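Local coordinates for protein acyl-coenzyme A oxidase 3 (Yarrowia lipolytica, PDB 5YS9) that oxidises acyl-CoA substrates of various chain lengths to trans-2-enoyl-CoA with FAD and oxygen, releasing hydrogen peroxide in the peroxisomal beta-oxidation of fatty acids, at residues Thr118-Arg121 with Leu122-Thr126; Ala151-Lys154 with Gly155-Cys159; Asn190-Asn193 with Thr194-Lys198; Phe589-Trp592 with Ser593-Glu596. One frame throughout, in Å; residues are numbered along the deposited sequence.

Contact 1. Residues Thr118-Arg121 with Leu122-Thr126; sequences TRIR and LGVHT
Leu122 gives its backbone N to Thr118 O at 3.0 Å in an almost straight bond, 176° at the hydrogen, the first of three successive i to i+4 bonds joining Thr118-Arg121 to Leu122-Thr126. Its CG stands anti to the backbone N (chi1 -165°), which takes the isobutyl end off the preceding turn and onto Ile89 of helix 78-92 and Trp96 of the loop beyond it. Gly123 comes next, its N 2.7 Å from Arg119 O and tilted from that carbonyl's plane. The absence of a side chain matters here: a beta carbon on Gly123 would probably come too close to Arg119 O. Val124 N then bonds to Ile120 O at 2.9 Å, and the valine straddles two carbonyls of the turn before it. Its CG1 lies 3.4 Å from Ile120 O, while CG2, placed between the backbone N and the carbonyl carbon, comes 3.5 Å from Arg121 O. Apolar contact with Ile120 is looser, CG2 of the isoleucine standing 4.3 Å from CG1 of Val124. His125 turns its ring from this turn toward Tyr157, and its ND1 is bonded to Gly158 N. Around Val124-Thr126 the helix widens into a pi-type turn. Arg119 forms a salt bridge with Asp312 and Arg121 one with Asp260; Arg121 is also hydrogen-bonded to Ser207 and to Tyr676 of the second subunit. This is the alpha-helical i to i+4 pattern within helix 116-136 of the N-terminal domain, here running beside the flavin site, for the Val124 side chain lies about 4 Å from a bound FAD.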
loop_
_atom_site.group_PDB
_atom_site.type_symbol
_atom_site.label_atom_id
_atom_site.label_comp_id
_atom_site.label_asym_id
_atom_site.label_seq_id
_atom_site.Cartn_x
_atom_site.Cartn_y
_atom_site.Cartn_z
ATOM N N THR A 118 -18.018 -7.366 8.294
ATOM C CA THR A 118 -19.297 -8.023 8.545
ATOM C C THR A 118 -19.743 -8.862 7.350
ATOM O O THR A 118 -20.108 -10.027 7.472
ATOM C CB THR A 118 -20.360 -6.992 8.918
ATOM O OG1 THR A 118 -20.070 -6.463 10.218
ATOM C CG2 THR A 118 -21.749 -7.643 8.961
ATOM N N ARG A 119 -19.688 -8.255 6.180
ATOM C CA ARG A 119 -19.975 -8.943 4.919
ATOM C C ARG A 119 -19.303 -10.323 4.830
ATOM O O ARG A 119 -19.935 -11.278 4.416
ATOM C CB ARG A 119 -19.507 -8.045 3.771
ATOM C CG ARG A 119 -19.635 -8.661 2.418
ATOM C CD ARG A 119 -18.949 -7.885 1.327
ATOM N NE ARG A 119 -19.252 -8.627 0.108
ATOM C CZ ARG A 119 -18.788 -8.379 -1.113
ATOM N NH1 ARG A 119 -17.989 -7.357 -1.324
ATOM N NH2 ARG A 119 -19.129 -9.190 -2.135
ATOM N N ILE A 120 -18.033 -10.436 5.226
ATOM C CA ILE A 120 -17.311 -11.695 5.081
ATOM C C ILE A 120 -17.645 -12.616 6.209
ATOM O O ILE A 120 -17.768 -13.822 5.995
ATOM C CB ILE A 120 -15.769 -11.533 5.015
ATOM C CG1 ILE A 120 -15.388 -10.545 3.929
ATOM C CG2 ILE A 120 -15.097 -12.861 4.698
ATOM C CD1 ILE A 120 -15.978 -10.909 2.577
ATOM N N ARG A 121 -17.844 -12.087 7.398
ATOM C CA ARG A 121 -18.173 -12.949 8.507
ATOM C C ARG A 121 -19.473 -13.670 8.257
ATOM O O ARG A 121 -19.630 -14.821 8.610
ATOM C CB ARG A 121 -18.191 -12.214 9.837
ATOM C CG ARG A 121 -17.636 -13.090 10.935
ATOM C CD ARG A 121 -17.893 -12.531 12.301
ATOM N NE ARG A 121 -18.153 -13.591 13.248
ATOM C CZ ARG A 121 -17.984 -13.465 14.546
ATOM N NH1 ARG A 121 -17.550 -12.333 15.034
ATOM N NH2 ARG A 121 -18.249 -14.470 15.339
ATOM N N LEU A 122 -20.418 -12.984 7.653
ATOM C CA LEU A 122 -21.604 -13.657 7.143
ATOM C C LEU A 122 -21.281 -14.505 5.920
ATOM O O LEU A 122 -21.668 -15.683 5.833
ATOM C CB LEU A 122 -22.664 -12.637 6.759
ATOM C CG LEU A 122 -24.040 -13.238 6.565
ATOM C CD1 LEU A 122 -24.379 -14.136 7.747
ATOM C CD2 LEU A 122 -25.051 -12.112 6.378
ATOM N N GLY A 123 -20.585 -13.886 4.988
ATOM C CA GLY A 123 -20.192 -14.543 3.733
ATOM C C GLY A 123 -19.658 -15.976 3.812
ATOM O O GLY A 123 -19.965 -16.808 2.942
ATOM N N VAL A 124 -18.882 -16.282 4.836
ATOM C CA VAL A 124 -18.320 -17.614 4.931
ATOM C C VAL A 124 -19.383 -18.686 5.056
ATOM O O VAL A 124 -19.230 -19.751 4.505
ATOM C CB VAL A 124 -17.280 -17.768 6.059
ATOM C CG1 VAL A 124 -16.120 -16.833 5.855
ATOM C CG2 VAL A 124 -17.903 -17.585 7.420
ATOM N N HIS A 125 -20.416 -18.452 5.848
ATOM C CA HIS A 125 -21.582 -19.304 5.797
ATOM C C HIS A 125 -22.443 -19.097 4.559
ATOM O O HIS A 125 -22.803 -20.017 3.857
ATOM C CB HIS A 125 -22.445 -19.088 7.037
ATOM C CG HIS A 125 -23.741 -19.823 6.990
ATOM N ND1 HIS A 125 -23.896 -21.090 7.495
ATOM C CD2 HIS A 125 -24.924 -19.492 6.435
ATOM C CE1 HIS A 125 -25.129 -21.495 7.279
ATOM N NE2 HIS A 125 -25.772 -20.546 6.636
ATOM N N THR A 126 -22.744 -17.848 4.300
ATOM C CA THR A 126 -23.738 -17.496 3.324
ATOM C C THR A 126 -23.335 -17.888 1.902
ATOM O O THR A 126 -24.151 -18.353 1.130
ATOM C CB THR A 126 -24.203 -16.040 3.549
ATOM O OG1 THR A 126 -25.579 -16.042 3.920
ATOM C CG2 THR A 126 -23.993 -15.153 2.361
#

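Contact 2. Residues Ala151-Lys154 with Gly155-Cys159; sequences ADVK and GFYGC
Val153 lays its CG1 methyl beside the Tyr157 ring, 3.4 Å from CD2, in a turn that leads from the loop after helix 139-147 into strand 158-161 of the mixed beta sheet. The methyl meets the ring at a slant. Setting CG1 anti to the backbone N (chi1 -163°) brings it beside the following residues, where it also lies 3.1 Å from Phe156 O. That carbonyl receives a second close neighbour in the CA-H of Val153, with CA 3.4 Å from Phe156 O, so the backbone oxygen sits against the valine on two counts. The chain turns with positive phi at Val153 (45°) and Gly155 (50°), on either side of Lys154; the latter is a conformation that suits glycine. Lys154, bent at its second and third torsions, carries its amine to Asp689 of the second subunit, and Arg687 of that subunit bonds the carbonyls of Asp152 and Val153. Phe156 swings its ring from the valine to stack on His210, its CB remaining 3.6 Å from Lys154 O. The phenol of Tyr157 reaches helix 116-136, where its OH is hydrogen-bonded to the backbone O of Arg121.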
loop_
_atom_site.group_PDB
_atom_site.type_symbol
_atom_site.label_atom_id
_atom_site.label_comp_id
_atom_site.label_asym_id
_atom_site.label_seq_id
_atom_site.Cartn_x
_atom_site.Cartn_y
_atom_site.Cartn_z
ATOM N N ALA A 151 -29.913 -23.044 6.061
ATOM C CA ALA A 151 -30.301 -21.911 5.209
ATOM C C ALA A 151 -30.659 -20.692 6.059
ATOM O O ALA A 151 -30.301 -19.594 5.738
ATOM C CB ALA A 151 -31.480 -22.285 4.319
ATOM N N ASP A 152 -31.340 -20.905 7.162
ATOM C CA ASP A 152 -31.835 -19.840 7.991
ATOM C C ASP A 152 -30.869 -19.436 9.147
ATOM O O ASP A 152 -31.210 -18.598 9.969
ATOM C CB ASP A 152 -33.179 -20.297 8.573
ATOM C CG ASP A 152 -34.176 -20.707 7.510
ATOM O OD1 ASP A 152 -33.903 -20.570 6.309
ATOM O OD2 ASP A 152 -35.253 -21.175 7.879
ATOM N N VAL A 153 -29.690 -20.048 9.214
ATOM C CA VAL A 153 -28.738 -19.882 10.327
ATOM C C VAL A 153 -29.476 -19.952 11.658
ATOM O O VAL A 153 -29.424 -19.007 12.454
ATOM C CB VAL A 153 -27.886 -18.588 10.187
ATOM C CG1 VAL A 153 -26.669 -18.655 11.077
ATOM C CG2 VAL A 153 -27.415 -18.393 8.742
ATOM N N LYS A 154 -30.165 -21.079 11.866
ATOM C CA LYS A 154 -30.953 -21.376 13.063
ATOM C C LYS A 154 -30.327 -22.579 13.711
ATOM O O LYS A 154 -30.326 -23.636 13.127
ATOM C CB LYS A 154 -32.389 -21.741 12.700
ATOM C CG LYS A 154 -33.134 -20.741 11.817
ATOM C CD LYS A 154 -33.818 -19.622 12.580
ATOM C CE LYS A 154 -35.245 -19.980 12.986
ATOM N NZ LYS A 154 -36.055 -18.775 13.342
ATOM N N GLY A 155 -29.779 -22.432 14.910
ATOM C CA GLY A 155 -28.997 -23.504 15.546
ATOM C C GLY A 155 -27.914 -24.120 14.657
ATOM O O GLY A 155 -27.622 -25.302 14.801
ATOM N N PHE A 156 -27.315 -23.338 13.749
ATOM C CA PHE A 156 -26.394 -23.848 12.714
ATOM C C PHE A 156 -25.618 -22.669 12.106
ATOM O O PHE A 156 -26.202 -21.623 11.848
ATOM C CB PHE A 156 -27.187 -24.522 11.586
ATOM C CG PHE A 156 -26.379 -25.437 10.697
ATOM C CD1 PHE A 156 -25.545 -24.914 9.709
ATOM C CD2 PHE A 156 -26.510 -26.832 10.807
ATOM C CE1 PHE A 156 -24.836 -25.745 8.867
ATOM C CE2 PHE A 156 -25.787 -27.672 9.972
ATOM C CZ PHE A 156 -24.958 -27.137 8.995
ATOM N N TYR A 157 -24.319 -22.845 11.886
ATOM C CA TYR A 157 -23.469 -21.809 11.323
ATOM C C TYR A 157 -22.267 -22.531 10.741
ATOM O O TYR A 157 -21.542 -23.266 11.437
ATOM C CB TYR A 157 -23.030 -20.789 12.382
ATOM C CG TYR A 157 -22.594 -19.454 11.824
ATOM C CD1 TYR A 157 -21.380 -19.308 11.162
ATOM C CD2 TYR A 157 -23.398 -18.329 11.947
ATOM C CE1 TYR A 157 -20.969 -18.064 10.647
ATOM C CE2 TYR A 157 -23.014 -17.089 11.435
ATOM C CZ TYR A 157 -21.798 -16.954 10.775
ATOM O OH TYR A 157 -21.419 -15.720 10.280
ATOM N N GLY A 158 -22.086 -22.336 9.447
ATOM C CA GLY A 158 -21.129 -23.080 8.637
ATOM C C GLY A 158 -19.920 -22.209 8.364
ATOM O O GLY A 158 -19.969 -20.995 8.517
ATOM N N CYS A 159 -18.835 -22.838 7.994
ATOM C CA CYS A 159 -17.662 -22.157 7.492
ATOM C C CYS A 159 -17.021 -23.115 6.447
ATOM O O CYS A 159 -17.583 -24.198 6.147
ATOM C CB CYS A 159 -16.715 -21.842 8.672
ATOM S SG CYS A 159 -16.009 -23.311 9.480
#

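Contact 3. Residues Asn190-Asn193 with Thr194-Lys198; sequences NTPN and TGATK
Asn193, Ala196 and Thr194 carry most of this tight turn, which connects strands 186-190 and 198-201 of the middle-domain beta sheet and passes through a short 3-10 segment at Thr194-Gly195. The turn closes where Ala196 N bonds to Asn193 O at 3.0 Å, the i to i+3 spacing of a beta turn. This donor lies well above the carbonyl plane, 52° out of it, instead of on a lone pair. Ala196 turns its methyl back on the incoming chain: CB is 3.7 Å from Asn193 O and 4.0 Å from Pro192 CD. Asn193 folds its side chain over the start of the turn, with CG between its own backbone N and carbonyl carbon (chi1 70°) and 3.7 Å from Gly195 N. A glycine here would probably leave the amides of Thr194 and Gly195 without the side chain folded over them and open a gap beside Phe20 of the second subunit. Thr191 approaches from the strand side, its CG2 3.5 Å from Ala196 O, while its hydroxyl is bonded to the backbone N of Phe266. Asn193 and Thr194 also pack on Phe20 of the second subunit. Thr194 O takes two bonds from Thr197 on the same face of its plane, the longer from the backbone N at 3.2 Å and the shorter from OG1 at 2.7 Å.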
loop_
_atom_site.group_PDB
_atom_site.type_symbol
_atom_site.label_atom_id
_atom_site.label_comp_id
_atom_site.label_asym_id
_atom_site.label_seq_id
_atom_site.Cartn_x
_atom_site.Cartn_y
_atom_site.Cartn_z
ATOM N N ASN A 190 -8.623 -36.655 9.449
ATOM C CA ASN A 190 -7.397 -36.552 10.212
ATOM C C ASN A 190 -6.432 -35.520 9.645
ATOM O O ASN A 190 -6.175 -35.460 8.433
ATOM C CB ASN A 190 -6.691 -37.914 10.388
ATOM C CG ASN A 190 -5.641 -37.891 11.494
ATOM O OD1 ASN A 190 -5.963 -37.753 12.705
ATOM N ND2 ASN A 190 -4.371 -37.961 11.090
ATOM N N THR A 191 -5.884 -34.736 10.569
ATOM C CA THR A 191 -4.820 -33.792 10.295
ATOM C C THR A 191 -3.485 -34.515 10.674
ATOM O O THR A 191 -3.165 -34.632 11.836
ATOM C CB THR A 191 -5.013 -32.513 11.187
ATOM O OG1 THR A 191 -6.330 -31.945 11.025
ATOM C CG2 THR A 191 -3.934 -31.476 10.877
ATOM N N PRO A 192 -2.675 -34.964 9.703
ATOM C CA PRO A 192 -1.487 -35.808 10.070
ATOM C C PRO A 192 -0.291 -35.123 10.811
ATOM O O PRO A 192 0.372 -35.749 11.618
ATOM C CB PRO A 192 -1.040 -36.375 8.727
ATOM C CG PRO A 192 -1.499 -35.332 7.717
ATOM C CD PRO A 192 -2.806 -34.783 8.244
ATOM N N ASN A 193 -0.057 -33.867 10.482
ATOM C CA ASN A 193 0.924 -33.042 11.136
ATOM C C ASN A 193 0.354 -31.653 11.292
ATOM O O ASN A 193 -0.641 -31.327 10.691
ATOM C CB ASN A 193 2.258 -33.028 10.394
ATOM C CG ASN A 193 2.196 -32.294 9.081
ATOM O OD1 ASN A 193 1.964 -32.888 8.050
ATOM N ND2 ASN A 193 2.416 -31.005 9.115
ATOM N N THR A 194 0.964 -30.851 12.141
ATOM C CA THR A 194 0.439 -29.530 12.443
ATOM C C THR A 194 0.541 -28.574 11.258
ATOM O O THR A 194 -0.115 -27.558 11.214
ATOM C CB THR A 194 0.934 -28.947 13.796
ATOM O OG1 THR A 194 1.530 -27.668 13.607
ATOM C CG2 THR A 194 1.896 -29.847 14.492
ATOM N N GLY A 195 1.365 -28.938 10.293
ATOM C CA GLY A 195 1.459 -28.241 9.031
ATOM C C GLY A 195 0.154 -28.273 8.259
ATOM O O GLY A 195 -0.144 -27.379 7.500
ATOM N N ALA A 196 -0.610 -29.333 8.430
ATOM C CA ALA A 196 -1.849 -29.505 7.702
ATOM C C ALA A 196 -3.021 -28.952 8.487
ATOM O O ALA A 196 -4.161 -29.219 8.178
ATOM C CB ALA A 196 -2.071 -30.960 7.345
ATOM N N THR A 197 -2.727 -28.205 9.537
ATOM C CA THR A 197 -3.772 -27.561 10.298
ATOM C C THR A 197 -4.513 -26.610 9.380
ATOM O O THR A 197 -3.905 -25.806 8.699
ATOM C CB THR A 197 -3.167 -26.738 11.455
ATOM O OG1 THR A 197 -2.522 -27.606 12.380
ATOM C CG2 THR A 197 -4.212 -25.966 12.186
ATOM N N LYS A 198 -5.833 -26.687 9.388
ATOM C CA LYS A 198 -6.646 -25.731 8.683
ATOM C C LYS A 198 -6.332 -24.322 9.239
ATOM O O LYS A 198 -5.980 -24.171 10.459
ATOM C CB LYS A 198 -8.134 -26.037 8.776
ATOM C CG LYS A 198 -8.577 -27.356 8.191
ATOM C CD LYS A 198 -8.207 -27.485 6.714
ATOM C CE LYS A 198 -8.868 -28.678 6.027
ATOM N NZ LYS A 198 -8.410 -28.859 4.614
#

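Contact 4. Residues Phe589-Trp592 with Ser593-Glu596; sequences FTLW and SIEE
The Trp592 indole has Glu596 CG over one face, 3.8 Å from the centroid of the five-membered ring, a CH-pi contact. The carboxylate of Glu596 continues along that face nearly parallel to the ring, the planes 14° apart. At the edge of the indole, in its plane, lies Phe589 O. Glu595 presents its carboxylate to the same indole nearly upright, the planes 82° apart. On the Phe589 ring, Ser593 OG stands over one face, nearest CE1 at 3.8 Å and offset toward the rim. All this occurs within about two turns of helix 579-596, part of the helical C-terminal region of acyl-CoA oxidases, where i to i+4 bonds tie each residue of Phe589-Trp592 to its partner in Ser593-Glu596. Phe589 O is gripped twice, by Ser593 N at 2.9 Å and by Ser593 OG at 2.8 Å. The hydroxyl gets there because OG is anti to the carbonyl carbon, chi1 -60°, and it is also bonded to Arg559 NE. An alanine in place of Trp592 would probably leave Glu596 CG without its ring face and open a gap against Pro357 and Phe361 of helix 349-385. Farther round the helix, Leu591 CD2 meets Ile594 CD1 at 4.3 Å. The Glu595 carboxylate is held by Arg353 and Thr616.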
loop_
_atom_site.group_PDB
_atom_site.type_symbol
_atom_site.label_atom_id
_atom_site.label_comp_id
_atom_site.label_asym_id
_atom_site.label_seq_id
_atom_site.Cartn_x
_atom_site.Cartn_y
_atom_site.Cartn_z
ATOM N N PHE A 589 -8.117 7.248 -19.972
ATOM C CA PHE A 589 -7.694 5.934 -19.529
ATOM C C PHE A 589 -6.680 5.341 -20.513
ATOM O O PHE A 589 -5.553 4.975 -20.135
ATOM C CB PHE A 589 -8.892 4.993 -19.328
ATOM C CG PHE A 589 -8.497 3.608 -18.942
ATOM C CD1 PHE A 589 -7.823 3.375 -17.743
ATOM C CD2 PHE A 589 -8.731 2.530 -19.800
ATOM C CE1 PHE A 589 -7.406 2.080 -17.403
ATOM C CE2 PHE A 589 -8.337 1.238 -19.448
ATOM C CZ PHE A 589 -7.686 1.014 -18.247
ATOM N N THR A 590 -7.077 5.308 -21.774
ATOM C CA THR A 590 -6.403 4.519 -22.749
ATOM C C THR A 590 -5.048 5.147 -23.115
ATOM O O THR A 590 -4.027 4.434 -23.241
ATOM C CB THR A 590 -7.308 4.288 -23.981
ATOM O OG1 THR A 590 -8.479 3.535 -23.613
ATOM C CG2 THR A 590 -6.559 3.530 -25.058
ATOM N N LEU A 591 -5.035 6.471 -23.274
ATOM C CA LEU A 591 -3.804 7.178 -23.608
ATOM C C LEU A 591 -2.833 7.250 -22.432
ATOM O O LEU A 591 -1.611 7.252 -22.610
ATOM C CB LEU A 591 -4.153 8.557 -24.102
ATOM C CG LEU A 591 -4.853 8.509 -25.482
ATOM C CD1 LEU A 591 -5.694 9.732 -25.727
ATOM C CD2 LEU A 591 -3.810 8.365 -26.589
ATOM N N TRP A 592 -3.386 7.339 -21.223
ATOM C CA TRP A 592 -2.583 7.322 -20.023
ATOM C C TRP A 592 -1.879 5.944 -19.937
ATOM O O TRP A 592 -0.652 5.876 -19.753
ATOM C CB TRP A 592 -3.446 7.674 -18.778
ATOM C CG TRP A 592 -2.770 7.407 -17.498
ATOM C CD1 TRP A 592 -1.778 8.138 -16.930
ATOM C CD2 TRP A 592 -3.011 6.307 -16.637
ATOM N NE1 TRP A 592 -1.388 7.577 -15.769
ATOM C CE2 TRP A 592 -2.119 6.441 -15.546
ATOM C CE3 TRP A 592 -3.874 5.202 -16.685
ATOM C CZ2 TRP A 592 -2.061 5.511 -14.485
ATOM C CZ3 TRP A 592 -3.810 4.256 -15.628
ATOM C CH2 TRP A 592 -2.904 4.427 -14.540
ATOM N N SER A 593 -2.661 4.874 -20.146
ATOM C CA SER A 593 -2.148 3.506 -20.136
ATOM C C SER A 593 -1.029 3.283 -21.136
ATOM O O SER A 593 -0.096 2.532 -20.851
ATOM C CB SER A 593 -3.259 2.520 -20.455
ATOM O OG SER A 593 -4.292 2.591 -19.515
ATOM N N ILE A 594 -1.157 3.887 -22.307
ATOM C CA ILE A 594 -0.124 3.876 -23.321
ATOM C C ILE A 594 1.113 4.604 -22.831
ATOM O O ILE A 594 2.218 4.153 -23.018
ATOM C CB ILE A 594 -0.645 4.516 -24.623
ATOM C CG1 ILE A 594 -1.684 3.608 -25.271
ATOM C CG2 ILE A 594 0.481 4.796 -25.604
ATOM C CD1 ILE A 594 -2.490 4.252 -26.367
ATOM N N GLU A 595 0.904 5.738 -22.192
ATOM C CA GLU A 595 1.987 6.535 -21.659
ATOM C C GLU A 595 2.762 5.843 -20.546
ATOM O O GLU A 595 3.966 5.971 -20.456
ATOM C CB GLU A 595 1.453 7.874 -21.193
ATOM C CG GLU A 595 2.519 8.819 -20.709
ATOM C CD GLU A 595 1.930 10.068 -20.137
ATOM O OE1 GLU A 595 1.067 9.958 -19.263
ATOM O OE2 GLU A 595 2.319 11.153 -20.569
ATOM N N GLU A 596 2.052 5.136 -19.685
ATOM C CA GLU A 596 2.672 4.376 -18.617
ATOM C C GLU A 596 3.516 3.231 -19.143
ATOM O O GLU A 596 4.464 2.820 -18.507
ATOM C CB GLU A 596 1.655 3.899 -17.586
ATOM C CG GLU A 596 0.953 5.023 -16.836
ATOM C CD GLU A 596 1.848 5.753 -15.850
ATOM O OE1 GLU A 596 2.455 6.768 -16.226
ATOM O OE2 GLU A 596 1.933 5.332 -14.689
#

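Overall arrangement
Contacts 1 and 4 each span successive turns of a single helix, whereas contacts 2 and 3 are turns leading into strands. Contacts 2 and 4 are buried; 1 and 3 are partly so, with an exposed proline in contact 3. Contacts 1 and 2 touch, centres 11 Å apart, and two hydrogen bonds join helix 116-136 to the segment leading into strand 158-161. Contact 3 is in a loop joining two other strands of that sheet. Contact 2 meets the second subunit through a salt bridge and backbone bonds, contact 3 by packing on a phenylalanine. Contact 4 sits across the chain's centre, 38 Å from contact 1 between centres, and alone of the four relies on aromatic faces within a helix.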